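Local coordinates for protein diol-dehydratase (Roseburia inulinivorans, PDB 5I2A) that probably acts as a B12-independent glycyl radical lyase that dehydrates 1,2-propanediol, at residues T567-L571 / V572-K576. Numbering follows the deposited sequence.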
ATOM      1  N   THR A 567      33.194  25.328  27.901  1.00 18.19           N
ATOM      2  CA  THR A 567      33.529  24.995  29.283  1.00 19.45           C
ATOM      3  C   THR A 567      34.503  23.811  29.371  1.00 23.65           C
ATOM      4  O   THR A 567      35.536  23.872  30.047  1.00 22.15           O
ATOM      5  CB  THR A 567      32.282  24.652  30.080  1.00 19.11           C
ATOM      6  OG1 THR A 567      31.547  25.847  30.348  1.00 18.88           O
ATOM      7  CG2 THR A 567      32.645  23.952  31.401  1.00 18.00           C
ATOM      8  N   ILE A 568      34.168  22.744  28.659  1.00 18.81           N
ATOM      9  CA  ILE A 568      34.947  21.514  28.700  1.00 20.48           C
ATOM     10  C   ILE A 568      36.333  21.727  28.119  1.00 25.33           C
ATOM     11  O   ILE A 568      37.329  21.318  28.710  1.00 22.06           O
ATOM     12  CB  ILE A 568      34.232  20.387  27.947  1.00 17.84           C
ATOM     13  CG1 ILE A 568      32.935  20.032  28.682  1.00 18.49           C
ATOM     14  CG2 ILE A 568      35.134  19.159  27.813  1.00 19.51           C
ATOM     15  CD1 ILE A 568      31.923  19.334  27.819  1.00 19.89           C
ATOM     16  N   LYS A 569      36.386  22.397  26.972  1.00 24.13           N
ATOM     17  CA  LYS A 569      37.647  22.678  26.308  1.00 24.74           C
ATOM     18  C   LYS A 569      38.565  23.541  27.179  1.00 27.23           C
ATOM     19  O   LYS A 569      39.736  23.212  27.345  1.00 27.60           O
ATOM     20  CB  LYS A 569      37.405  23.356  24.965  1.00 23.00           C
ATOM     21  CG  LYS A 569      38.648  23.531  24.127  1.00 22.82           C
ATOM     22  CD  LYS A 569      38.394  24.491  22.974  1.00 26.99           C
ATOM     23  CE  LYS A 569      39.466  24.364  21.896  1.00 27.80           C
ATOM     24  NZ  LYS A 569      39.523  25.564  21.030  1.00 37.63           N
ATOM     25  N   LYS A 570      38.026  24.618  27.748  1.00 26.56           N
ATOM     26  CA  LYS A 570      38.815  25.564  28.546  1.00 26.16           C
ATOM     27  C   LYS A 570      39.154  25.098  29.954  1.00 26.14           C
ATOM     28  O   LYS A 570      40.321  25.024  30.314  1.00 29.41           O
ATOM     29  CB  LYS A 570      38.093  26.897  28.662  1.00 24.70           C
ATOM     30  CG  LYS A 570      38.172  27.743  27.430  1.00 33.36           C
ATOM     31  CD  LYS A 570      39.598  28.012  27.034  1.00 37.98           C
ATOM     32  CE  LYS A 570      39.637  28.812  25.756  1.00 42.15           C
ATOM     33  NZ  LYS A 570      41.014  28.926  25.205  1.00 46.37           N
ATOM     34  N   LEU A 571      38.143  24.775  30.747  1.00 27.35           N
ATOM     35  CA  LEU A 571      38.357  24.492  32.161  1.00 24.64           C
ATOM     36  C   LEU A 571      38.842  23.075  32.455  1.00 28.52           C
ATOM     37  O   LEU A 571      39.507  22.858  33.457  1.00 26.93           O
ATOM     38  CB  LEU A 571      37.080  24.761  32.953  1.00 24.39           C
ATOM     39  CG  LEU A 571      36.535  26.176  32.822  1.00 26.92           C
ATOM     40  CD1 LEU A 571      35.392  26.390  33.791  1.00 25.70           C
ATOM     41  CD2 LEU A 571      37.652  27.177  33.063  1.00 32.23           C
ATOM     42  N   VAL A 572      38.522  22.110  31.598  1.00 27.25           N
ATOM     43  CA  VAL A 572      38.948  20.742  31.871  1.00 26.91           C
ATOM     44  C   VAL A 572      40.257  20.379  31.153  1.00 28.22           C
ATOM     45  O   VAL A 572      41.203  19.941  31.799  1.00 36.87           O
ATOM     46  CB  VAL A 572      37.849  19.721  31.500  1.00 26.02           C
ATOM     47  CG1 VAL A 572      38.361  18.298  31.667  1.00 25.37           C
ATOM     48  CG2 VAL A 572      36.613  19.932  32.362  1.00 22.10           C
ATOM     49  N   PHE A 573      40.330  20.581  29.838  1.00 25.89           N
ATOM     50  CA  PHE A 573      41.486  20.110  29.060  1.00 26.68           C
ATOM     51  C   PHE A 573      42.677  21.094  28.964  1.00 35.29           C
ATOM     52  O   PHE A 573      43.820  20.688  29.143  1.00 35.81           O
ATOM     53  CB  PHE A 573      41.026  19.725  27.660  1.00 28.28           C
ATOM     54  CG  PHE A 573      40.263  18.438  27.628  1.00 31.63           C
ATOM     55  CD1 PHE A 573      40.917  17.233  27.803  1.00 26.84           C
ATOM     56  CD2 PHE A 573      38.890  18.429  27.459  1.00 26.24           C
ATOM     57  CE1 PHE A 573      40.220  16.048  27.794  1.00 27.41           C
ATOM     58  CE2 PHE A 573      38.187  17.234  27.445  1.00 24.84           C
ATOM     59  CZ  PHE A 573      38.859  16.046  27.613  1.00 26.21           C
ATOM     60  N   GLU A 574      42.416  22.366  28.669  1.00 29.96           N
ATOM     61  CA  GLU A 574      43.485  23.363  28.544  1.00 31.84           C
ATOM     62  C   GLU A 574      43.984  23.897  29.889  1.00 27.18           C
ATOM     63  O   GLU A 574      45.129  23.698  30.241  1.00 33.34           O
ATOM     64  CB  GLU A 574      43.031  24.536  27.673  1.00 27.17           C
ATOM     65  CG  GLU A 574      42.760  24.138  26.245  1.00 33.11           C
ATOM     66  CD  GLU A 574      42.382  25.301  25.343  1.00 38.12           C
ATOM     67  OE1 GLU A 574      42.389  26.471  25.795  1.00 40.84           O
ATOM     68  OE2 GLU A 574      42.081  25.029  24.162  1.00 37.34           O
ATOM     69  N   GLU A 575      43.115  24.567  30.632  1.00 29.82           N
ATOM     70  CA  GLU A 575      43.511  25.221  31.870  1.00 28.13           C
ATOM     71  C   GLU A 575      43.540  24.268  33.052  1.00 33.89           C
ATOM     72  O   GLU A 575      44.174  24.550  34.065  1.00 35.64           O
ATOM     73  CB  GLU A 575      42.582  26.393  32.164  1.00 31.25           C
ATOM     74  CG  GLU A 575      42.633  27.473  31.100  1.00 31.11           C
ATOM     75  CD  GLU A 575      41.684  28.631  31.387  1.00 40.39           C
ATOM     76  OE1 GLU A 575      41.153  28.709  32.513  1.00 41.91           O
ATOM     77  OE2 GLU A 575      41.467  29.462  30.481  1.00 49.62           O
ATOM     78  N   LYS A 576      42.845  23.146  32.921  1.00 27.42           N
ATOM     79  CA  LYS A 576      42.918  22.083  33.908  1.00 29.75           C
ATOM     80  C   LYS A 576      42.497  22.545  35.300  1.00 30.99           C
ATOM     81  O   LYS A 576      43.034  22.079  36.303  1.00 34.44           O
ATOM     82  CB  LYS A 576      44.336  21.516  33.940  1.00 35.76           C
ATOM     83  CG  LYS A 576      44.400  20.024  33.757  1.00 44.67           C
ATOM     84  CD  LYS A 576      45.664  19.610  33.045  1.00 37.90           C
ATOM     85  CE  LYS A 576      45.712  20.204  31.657  1.00 43.02           C
ATOM     86  NZ  LYS A 576      46.454  19.316  30.717  1.00 48.13           N
TER
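Ile-568 O takes two backbone N-H groups, from Val-572 N at 3.2 Å and Phe-573 N at 3.3 Å. The first comes from above the carbonyl plane; the second lies nearly in line with the C=O bond. This shared acceptor marks the change from alpha to pi-type turns in the last part of helix 558-574. The i+5 pattern continues with Glu-574 N to Lys-569 O at 3.1 Å and Glu-575 N to Lys-570 O at 2.8 Å. Lys-576, with positive phi, is the first residue to depart from helical backbone angles.

On the outer side, Lys-570 NZ makes a salt bridge to Glu-574 OE1 at 2.9 Å, on its syn side and 19° out of the carboxylate plane. A bend at chi2 (-57°) turns the lysine chain towards that carboxylate. Glu-662 is a second partner of Lys-570 NZ and also pairs with Lys-569. With Lys-570 replaced by alanine, Glu-574 OE1 would probably lose its salt-bridge mate and the carboxylate would be freer to turn. The extended Lys-569 chain passes Glu-574 OE2, with CE 3.5 Å from it.

Helices 489-521 and 580-588 cover the side that carries Ile-568 and Phe-573. There Ile-568 CG2, anti to its own N, touches Phe-573 CE2 at 3.6 Å.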